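Phosphotransferase (Brucella abortus, PDB 4QPK) relays phosphoryl groups as a homodimeric histidine phosphotransferase in the phosphorelay that controls cell growth, division and survival inside host cells. Local coordinates at residues G165-R170 against F180-K185. Residues are numbered along the deposited sequence; the frame is centred on the assembly and turned at random. Where two conformers were deposited one is given.
Sequences GSLAVR and FVITVK
Arg170 folds its guanidinium over Val181, the two side chains running side by side in the same direction. NH2 of Arg170 comes within 3.8 Å of Val181 CG1, and Val181 CB lies 4.1 Å above the guanidinium plane, offset toward its rim. A bend at chi3 (-42°) lets the guanidinium lie with Val181 CG1 over one face, while its NE forms a salt bridge with Glu172. Water 3 sits in the guanidinium plane at its edge, a weak partner of NH1, and is hydrogen-bonded to Thr183 OG1 at 2.6 Å. Water 2 ties the same hydroxyl to Ala168 O.

On the opposite face, Leu167 and Val184 also lie alongside each other; chi1 of -172°, anti to the backbone N, carries Leu167 CG to 3.7 Å from Val184 CG1. The Leu167 and Ile182 side chains cross at a slant, nearest at CD2 and CG2 (4.2 Å). Val169 and Ile182 continue this apolar layer onto Leu154 of helix 144-160.

Six backbone hydrogen bonds, Thr183 N to Ala168 O nearly straight (174°), set the register of this hairpin in the kinase-like C-terminal domain, which lacks regions for ATP binding. Side chains divide between a helix-packed aliphatic face and a mixed one, where Val181 and Ala168 join partly hydrated polar groups.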
loop_
_atom_site.group_PDB
_atom_site.type_symbol
_atom_site.label_atom_id
_atom_site.label_comp_id
_atom_site.label_asym_id
_atom_site.label_seq_id
_atom_site.Cartn_x
_atom_site.Cartn_y
_atom_site.Cartn_z
ATOM N N GLY B 165 -24.971 -4.512 -10.609
ATOM C CA GLY B 165 -25.597 -3.733 -11.656
ATOM C C GLY B 165 -24.591 -3.397 -12.737
ATOM O O GLY B 165 -23.857 -4.267 -13.212
ATOM N N SER B 166 -24.567 -2.134 -13.137
ATOM C CA SER B 166 -23.618 -1.689 -14.141
ATOM C C SER B 166 -22.921 -0.406 -13.708
ATOM O O SER B 166 -23.511 0.452 -13.046
ATOM C CB SER B 166 -24.324 -1.481 -15.481
ATOM O OG SER B 166 -25.347 -0.509 -15.358
ATOM N N LEU B 167 -21.647 -0.301 -14.070
ATOM C CA LEU B 167 -20.876 0.905 -13.844
ATOM C C LEU B 167 -20.270 1.272 -15.187
ATOM O O LEU B 167 -19.516 0.493 -15.778
ATOM C CB LEU B 167 -19.796 0.705 -12.757
ATOM C CG LEU B 167 -19.054 1.975 -12.307
ATOM C CD1 LEU B 167 -18.474 1.762 -10.905
ATOM C CD2 LEU B 167 -17.934 2.397 -13.261
ATOM N N ALA B 168 -20.623 2.450 -15.684
ATOM C CA ALA B 168 -20.176 2.894 -17.001
ATOM C C ALA B 168 -19.388 4.183 -16.866
ATOM O O ALA B 168 -19.843 5.138 -16.236
ATOM C CB ALA B 168 -21.367 3.100 -17.939
ATOM N N VAL B 169 -18.212 4.195 -17.475
ATOM C CA VAL B 169 -17.329 5.355 -17.475
ATOM C C VAL B 169 -17.328 6.044 -18.821
ATOM O O VAL B 169 -17.204 5.375 -19.850
ATOM C CB VAL B 169 -15.882 4.933 -17.154
ATOM C CG1 VAL B 169 -14.997 6.171 -16.993
ATOM C CG2 VAL B 169 -15.859 4.099 -15.913
ATOM N N ARG B 170 -17.475 7.368 -18.829
ATOM C CA ARG B 170 -17.228 8.154 -20.042
ATOM C C ARG B 170 -16.251 9.284 -19.799
ATOM O O ARG B 170 -16.418 10.078 -18.868
ATOM C CB ARG B 170 -18.530 8.750 -20.609
ATOM C CG ARG B 170 -19.564 7.731 -20.981
ATOM C CD ARG B 170 -20.629 8.320 -21.891
ATOM N NE ARG B 170 -21.036 9.658 -21.475
ATOM C CZ ARG B 170 -22.067 9.921 -20.675
ATOM N NH1 ARG B 170 -22.793 8.932 -20.167
ATOM N NH2 ARG B 170 -22.362 11.181 -20.369
ATOM N N PHE B 180 -15.255 13.802 -16.408
ATOM C CA PHE B 180 -15.428 12.379 -16.133
ATOM C C PHE B 180 -16.867 12.099 -15.751
ATOM O O PHE B 180 -17.424 12.772 -14.893
ATOM C CB PHE B 180 -14.500 11.901 -14.998
ATOM C CG PHE B 180 -13.058 12.271 -15.183
ATOM C CD1 PHE B 180 -12.298 12.701 -14.094
ATOM C CD2 PHE B 180 -12.445 12.166 -16.429
ATOM C CE1 PHE B 180 -10.960 13.036 -14.246
ATOM C CE2 PHE B 180 -11.110 12.500 -16.590
ATOM C CZ PHE B 180 -10.362 12.934 -15.492
ATOM N N VAL B 181 -17.465 11.089 -16.364
ATOM C CA VAL B 181 -18.834 10.742 -16.035
ATOM C C VAL B 181 -18.914 9.277 -15.649
ATOM O O VAL B 181 -18.594 8.396 -16.445
ATOM C CB VAL B 181 -19.787 11.031 -17.210
ATOM C CG1 VAL B 181 -21.227 10.863 -16.755
ATOM C CG2 VAL B 181 -19.541 12.454 -17.742
ATOM N N ILE B 182 -19.337 9.028 -14.417
ATOM C CA ILE B 182 -19.480 7.671 -13.911
ATOM C C ILE B 182 -20.951 7.437 -13.605
ATOM O O ILE B 182 -21.523 8.088 -12.723
ATOM C CB ILE B 182 -18.618 7.439 -12.648
ATOM C CG1 ILE B 182 -17.148 7.264 -13.036
ATOM C CG2 ILE B 182 -19.044 6.183 -11.922
ATOM C CD1 ILE B 182 -16.420 8.555 -13.349
ATOM N N THR B 183 -21.559 6.525 -14.354
ATOM C CA THR B 183 -22.987 6.260 -14.233
ATOM C C THR B 183 -23.245 4.853 -13.712
ATOM O O THR B 183 -22.794 3.872 -14.309
ATOM C CB THR B 183 -23.704 6.431 -15.591
ATOM O OG1 THR B 183 -23.399 7.719 -16.136
ATOM C CG2 THR B 183 -25.216 6.310 -15.396
ATOM N N VAL B 184 -23.950 4.754 -12.590
ATOM C CA VAL B 184 -24.266 3.448 -12.027
ATOM C C VAL B 184 -25.770 3.169 -11.964
ATOM O O VAL B 184 -26.588 4.060 -11.718
ATOM C CB VAL B 184 -23.653 3.265 -10.613
ATOM C CG1 VAL B 184 -22.127 3.245 -10.704
ATOM C CG2 VAL B 184 -24.119 4.359 -9.660
ATOM N N LYS B 185 -26.098 1.911 -12.231
ATOM C CA LYS B 185 -27.462 1.382 -12.173
ATOM C C LYS B 185 -27.431 0.030 -11.509
ATOM O O LYS B 185 -26.507 -0.741 -11.735
ATOM C CB LYS B 185 -28.060 1.270 -13.574
ATOM C CG LYS B 185 -28.471 2.598 -14.085
ATOM C CD LYS B 185 -28.409 2.752 -15.577
ATOM C CE LYS B 185 -28.761 4.196 -15.834
ATOM N NZ LYS B 185 -28.324 4.883 -17.021
HETATM O O HOH W 1 -24.629 2.395 -15.725
HETATM O O HOH W 2 -21.196 7.441 -17.648
HETATM O O HOH W 3 -25.051 9.111 -17.660
#